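PDB 4OBI: uncharacterized protein from Enterococcus faecalis, which is of unknown function but binds a zinc ion and carries a NusG domain II-like beta fold, probably held at the membrane by a transmembrane helix. Local coordinates for residues W73-K76 and P77-P81. Numbering follows the deposited sequence.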
ATOM      1  N   TRP A  73       8.480   4.032   1.077  1.00 24.06           N
ATOM      2  CA  TRP A  73       8.030   3.269   2.238  1.00 23.49           C
ATOM      3  C   TRP A  73       7.323   4.117   3.286  1.00 22.81           C
ATOM      4  O   TRP A  73       7.690   5.265   3.511  1.00 24.17           O
ATOM      5  CB  TRP A  73       9.224   2.608   2.934  1.00 25.28           C
ATOM      6  CG  TRP A  73      10.053   1.671   2.102  1.00 26.10           C
ATOM      7  CD1 TRP A  73      11.250   1.949   1.517  1.00 29.72           C
ATOM      8  CD2 TRP A  73       9.772   0.296   1.812  1.00 26.18           C
ATOM      9  NE1 TRP A  73      11.736   0.830   0.870  1.00 30.01           N
ATOM     10  CE2 TRP A  73      10.847  -0.197   1.040  1.00 27.88           C
ATOM     11  CE3 TRP A  73       8.712  -0.564   2.124  1.00 25.13           C
ATOM     12  CZ2 TRP A  73      10.892  -1.515   0.571  1.00 28.36           C
ATOM     13  CZ3 TRP A  73       8.756  -1.874   1.662  1.00 25.98           C
ATOM     14  CH2 TRP A  73       9.839  -2.335   0.890  1.00 28.17           C
ATOM     15  N   ILE A  74       6.319   3.535   3.940  1.00 22.29           N
ATOM     16  CA  ILE A  74       5.780   4.087   5.186  1.00 21.84           C
ATOM     17  C   ILE A  74       5.687   2.952   6.197  1.00 21.95           C
ATOM     18  O   ILE A  74       5.687   1.776   5.829  1.00 21.52           O
ATOM     19  CB  ILE A  74       4.390   4.767   5.046  1.00 21.16           C
ATOM     20  CG1 ILE A  74       3.289   3.778   4.628  1.00 21.04           C
ATOM     21  CG2 ILE A  74       4.448   5.948   4.079  1.00 20.85           C
ATOM     22  CD1 ILE A  74       1.911   4.413   4.607  1.00 20.73           C
ATOM     23  N   SER A  75       5.596   3.319   7.469  1.00 21.94           N
ATOM     24  CA  SER A  75       5.542   2.338   8.545  1.00 22.09           C
ATOM     25  C   SER A  75       4.804   2.788   9.808  1.00 22.58           C
ATOM     26  O   SER A  75       4.534   1.956  10.666  1.00 24.08           O
ATOM     27  CB  SER A  75       6.973   1.922   8.915  1.00 23.11           C
ATOM     28  OG  SER A  75       7.690   2.995   9.521  1.00 23.57           O
ATOM     29  N   LYS A  76       4.492   4.082   9.934  1.00 22.23           N
ATOM     30  CA  LYS A  76       3.927   4.637  11.171  1.00 22.86           C
ATOM     31  C   LYS A  76       2.535   5.204  10.929  1.00 22.21           C
ATOM     32  O   LYS A  76       2.265   5.709   9.838  1.00 20.80           O
ATOM     33  CB  LYS A  76       4.822   5.745  11.736  1.00 23.65           C
ATOM     34  CG  LYS A  76       6.272   5.342  11.968  1.00 24.67           C
ATOM     35  CD  LYS A  76       6.403   4.233  12.988  1.00 25.42           C
ATOM     36  CE  LYS A  76       7.862   3.878  13.202  1.00 26.76           C
ATOM     37  NZ  LYS A  76       8.029   2.852  14.260  1.00 28.26           N
ATOM     38  N   PRO A  77       1.653   5.129  11.946  1.00 24.00           N
ATOM     39  CA  PRO A  77       0.263   5.576  11.760  1.00 24.09           C
ATOM     40  C   PRO A  77       0.080   7.030  11.334  1.00 24.48           C
ATOM     41  O   PRO A  77      -0.830   7.333  10.556  1.00 25.59           O
ATOM     42  CB  PRO A  77      -0.380   5.337  13.123  1.00 25.88           C
ATOM     43  CG  PRO A  77       0.444   4.280  13.759  1.00 27.64           C
ATOM     44  CD  PRO A  77       1.846   4.461  13.248  1.00 26.63           C
ATOM     45  N   GLY A  78       0.925   7.922  11.823  1.00 25.40           N
ATOM     46  CA  GLY A  78       0.774   9.345  11.518  1.00 26.11           C
ATOM     47  C   GLY A  78       1.196   9.765  10.120  1.00 24.61           C
ATOM     48  O   GLY A  78       0.937  10.900   9.709  1.00 24.55           O
ATOM     49  N   GLU A  79       1.872   8.880   9.387  1.00 23.40           N
ATOM     50  CA  GLU A  79       2.443   9.260   8.092  1.00 23.08           C
ATOM     51  C   GLU A  79       1.348   9.501   7.072  1.00 22.12           C
ATOM     52  O   GLU A  79       0.344   8.800   7.065  1.00 22.26           O
ATOM     53  CB  GLU A  79       3.379   8.183   7.566  1.00 22.34           C
ATOM     54  CG  GLU A  79       4.574   7.968   8.467  1.00 24.41           C
ATOM     55  CD  GLU A  79       5.677   7.176   7.809  1.00 24.94           C
ATOM     56  OE1 GLU A  79       6.379   7.750   6.948  1.00 25.30           O
ATOM     57  OE2 GLU A  79       5.871   6.000   8.197  1.00 24.32           O
ATOM     58  N   THR A  80       1.555  10.497   6.218  1.00 23.60           N
ATOM     59  CA  THR A  80       0.654  10.747   5.089  1.00 24.27           C
ATOM     60  C   THR A  80       0.442   9.435   4.335  1.00 23.53           C
ATOM     61  O   THR A  80       1.416   8.757   3.996  1.00 22.88           O
ATOM     62  CB  THR A  80       1.234  11.807   4.128  1.00 26.08           C
ATOM     63  OG1 THR A  80       1.532  13.008   4.852  1.00 30.10           O
ATOM     64  CG2 THR A  80       0.235  12.132   3.024  1.00 27.61           C
ATOM     65  N   PRO A  81      -0.828   9.050   4.096  1.00 22.99           N
ATOM     66  CA  PRO A  81      -1.109   7.794   3.382  1.00 22.26           C
ATOM     67  C   PRO A  81      -0.459   7.748   2.006  1.00 20.98           C
ATOM     68  O   PRO A  81      -0.299   8.796   1.382  1.00 21.91           O
ATOM     69  CB  PRO A  81      -2.635   7.813   3.230  1.00 23.53           C
ATOM     70  CG  PRO A  81      -3.111   8.664   4.349  1.00 25.24           C
ATOM     71  CD  PRO A  81      -2.063   9.713   4.552  1.00 25.48           C
TER
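K76 and E79 are the first and last residues of a type I beta turn that reverses the loop between helix 67-71 and strand 82-84 in this NusG domain II-like fold, and they illustrate how one carboxylate can tie a turn to the residues that lead into it. The backbone closes the turn in the usual way, E79 N donating to K76 O at 3.2 Å, with P77 and G78 at the corner positions. The phi of P77, set near -58° by its ring, suits the first corner of such a turn. The side chain of E79 then reaches back across the open side of the turn to the residues just before it, S75 and K76. Its CG stands anti to the carbonyl carbon (chi1 -63°) and the chain runs on extended, which delivers the carboxylate to two successive backbone amides. OE2 accepts from both: S75 N lies 2.8 Å from E79 OE2, on the syn side, 35° out of the carboxylate plane, whereas K76 N approaches the anti lone pair at 2.9 Å from E79 OE2. Two donors on one oxygen would be expected to fix the carboxylate's rotation and to favour its ionised form. The aliphatic parts of E79 and K76 cross, and E79 CG lies 4.0 Å from K76 CB, while the lysine chain bends at chi2 and leads its amine away from the turn. I74, buried, packs on V93 of strand 89-95 and on I56 of strand 55-61, tying the loop to both sheets. Sliding past the glutamate in the opposite direction, I74 brings its CG2 methyl to 3.9 Å from E79 OE1.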